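Local coordinates for putative diflavin flavoprotein A 3 (Nostoc sp., PDB 3FNI) that probably transfers electrons from NADH to oxygen, reducing it to water, this fragment being the flavodoxin-like domain of the longer diflavin protein, at residues S13-S18 with F93-G98. Residues are numbered along the deposited sequence; the frame is centred on the assembly and turned at random.
Sequences SEYGYS and FETGGG
Thr95 turns its hydroxyl to the ring of Tyr15 in the 13-18 loop. The Tyr15 side chain, its CG anti to the backbone N (chi1 168°), reaches along the 93-98 loop and crosses Thr95 at about a right angle, so that Tyr15 CE1 comes to 3.1 Å from Thr95 OG1. On the other side of the ring, Tyr15 CE2 packs on the bare backbone of the glycine run, 3.9 Å from Gly97 CA. Thr95 carries OG1 in the crowded position between its N and carbonyl carbon (chi1 70°), where it accepts from Gly97 N at 3.0 Å, forming an ST turn. Asp100 OD1 hydrogen-bonds to both Thr95 OG1 and Tyr15 OH, tying the tip of the ring to the threonine from just beyond Gly98. The backbones are joined by one hydrogen bond, from Tyr17 N to Thr95 O (3.0 Å, 160° at the hydrogen), with the donor above the carbonyl plane. That oxygen also lies in the plane of the Tyr17 ring, at its edge, with Gly96 O near the same edge. A type II' turn from Tyr15 to Ser18 presents this N-H, and Ser18 N closes it on Tyr15 O at 3.1 Å. At its near corner, Gly16 CA approaches Gly97 CA to 3.7 Å; Gly16 has no room for a CB against Gly97 CA, and Gly97 none against Tyr15 CE2. Deeper in, Phe93 CE1 lies 4.1 Å from Ser18 CA, while the ring also packs on helix 18-31. Tyr17 occupies the N-cap position of that helix. The two loops follow the C-terminal ends of strands 6-11 and 89-93, which flank strand 57-63 in the parallel sheet. In the flavodoxin fold the first of these places binds the FMN phosphate and the second flanks the isoalloxazine ring, consistent with a flavin site here.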
loop_
_atom_site.group_PDB
_atom_site.type_symbol
_atom_site.label_atom_id
_atom_site.label_comp_id
_atom_site.label_asym_id
_atom_site.label_seq_id
_atom_site.Cartn_x
_atom_site.Cartn_y
_atom_site.Cartn_z
ATOM N N SER A 13 -3.716 -8.820 7.044
ATOM C CA SER A 13 -3.195 -8.867 8.402
ATOM C C SER A 13 -2.824 -10.273 8.837
ATOM O O SER A 13 -3.424 -11.258 8.404
ATOM C CB SER A 13 -4.196 -8.261 9.398
ATOM O OG SER A 13 -5.322 -9.097 9.582
ATOM N N GLU A 14 -1.807 -10.340 9.691
ATOM C CA GLU A 14 -1.291 -11.586 10.247
ATOM C C GLU A 14 -0.662 -12.539 9.236
ATOM O O GLU A 14 -0.268 -13.644 9.603
ATOM C CB GLU A 14 -2.387 -12.322 11.018
ATOM C CG GLU A 14 -3.179 -11.449 11.985
ATOM C CD GLU A 14 -3.806 -12.257 13.104
ATOM O OE1 GLU A 14 -4.915 -11.901 13.552
ATOM O OE2 GLU A 14 -3.174 -13.241 13.540
ATOM N N TYR A 15 -0.583 -12.133 7.970
ATOM C CA TYR A 15 0.045 -12.978 6.949
ATOM C C TYR A 15 1.521 -12.595 6.888
ATOM O O TYR A 15 1.858 -11.461 6.553
ATOM C CB TYR A 15 -0.598 -12.769 5.565
ATOM C CG TYR A 15 0.193 -13.387 4.420
ATOM C CD1 TYR A 15 0.472 -12.650 3.272
ATOM C CD2 TYR A 15 0.719 -14.680 4.514
ATOM C CE1 TYR A 15 1.261 -13.161 2.252
ATOM C CE2 TYR A 15 1.517 -15.210 3.490
ATOM C CZ TYR A 15 1.787 -14.432 2.361
ATOM O OH TYR A 15 2.616 -14.893 1.357
ATOM N N GLY A 16 2.396 -13.542 7.214
ATOM C CA GLY A 16 3.818 -13.260 7.205
ATOM C C GLY A 16 4.134 -12.119 8.154
ATOM O O GLY A 16 3.516 -11.997 9.211
ATOM N N TYR A 17 5.089 -11.277 7.780
ATOM C CA TYR A 17 5.476 -10.131 8.603
ATOM C C TYR A 17 4.755 -8.857 8.163
ATOM O O TYR A 17 5.211 -7.745 8.434
ATOM C CB TYR A 17 6.981 -9.922 8.506
ATOM C CG TYR A 17 7.781 -11.043 9.118
ATOM C CD1 TYR A 17 8.038 -11.071 10.487
ATOM C CD2 TYR A 17 8.266 -12.089 8.332
ATOM C CE1 TYR A 17 8.758 -12.114 11.062
ATOM C CE2 TYR A 17 8.988 -13.140 8.898
ATOM C CZ TYR A 17 9.230 -13.142 10.265
ATOM O OH TYR A 17 9.951 -14.167 10.832
ATOM N N SER A 18 3.624 -9.030 7.488
ATOM C CA SER A 18 2.843 -7.908 6.986
ATOM C C SER A 18 2.491 -6.872 8.033
ATOM O O SER A 18 2.578 -5.671 7.789
ATOM C CB SER A 18 1.554 -8.417 6.350
ATOM O OG SER A 18 1.845 -9.174 5.206
ATOM N N PHE A 93 4.944 -3.873 -0.942
ATOM C CA PHE A 93 5.897 -4.671 -0.184
ATOM C C PHE A 93 5.553 -6.147 -0.148
ATOM O O PHE A 93 4.381 -6.528 -0.240
ATOM C CB PHE A 93 6.034 -4.139 1.249
ATOM C CG PHE A 93 4.790 -4.277 2.090
ATOM C CD1 PHE A 93 4.542 -5.438 2.819
ATOM C CD2 PHE A 93 3.879 -3.228 2.180
ATOM C CE1 PHE A 93 3.413 -5.548 3.627
ATOM C CE2 PHE A 93 2.744 -3.330 2.986
ATOM C CZ PHE A 93 2.513 -4.490 3.710
ATOM N N GLU A 94 6.601 -6.967 -0.043
ATOM C CA GLU A 94 6.478 -8.416 0.056
ATOM C C GLU A 94 6.264 -8.677 1.536
ATOM O O GLU A 94 6.589 -7.828 2.362
ATOM C CB GLU A 94 7.762 -9.128 -0.392
ATOM C CG GLU A 94 8.098 -9.010 -1.857
ATOM C CD GLU A 94 9.135 -10.045 -2.302
ATOM O OE1 GLU A 94 9.934 -10.498 -1.461
ATOM O OE2 GLU A 94 9.157 -10.397 -3.493
ATOM N N THR A 95 5.749 -9.850 1.883
ATOM C CA THR A 95 5.476 -10.149 3.284
ATOM C C THR A 95 6.470 -11.069 3.974
ATOM O O THR A 95 6.579 -11.049 5.197
ATOM C CB THR A 95 4.091 -10.788 3.437
ATOM O OG1 THR A 95 4.120 -12.105 2.871
ATOM C CG2 THR A 95 3.034 -9.946 2.722
ATOM N N GLY A 96 7.189 -11.869 3.198
ATOM C CA GLY A 96 8.127 -12.797 3.793
ATOM C C GLY A 96 7.354 -13.973 4.371
ATOM O O GLY A 96 7.866 -14.700 5.216
ATOM N N GLY A 97 6.115 -14.157 3.913
ATOM C CA GLY A 97 5.284 -15.246 4.401
ATOM C C GLY A 97 5.500 -16.570 3.689
ATOM O O GLY A 97 5.109 -17.621 4.197
ATOM N N GLY A 98 6.106 -16.519 2.503
ATOM C CA GLY A 98 6.388 -17.734 1.748
ATOM C C GLY A 98 5.372 -18.135 0.692
ATOM O O GLY A 98 5.587 -19.101 -0.039
#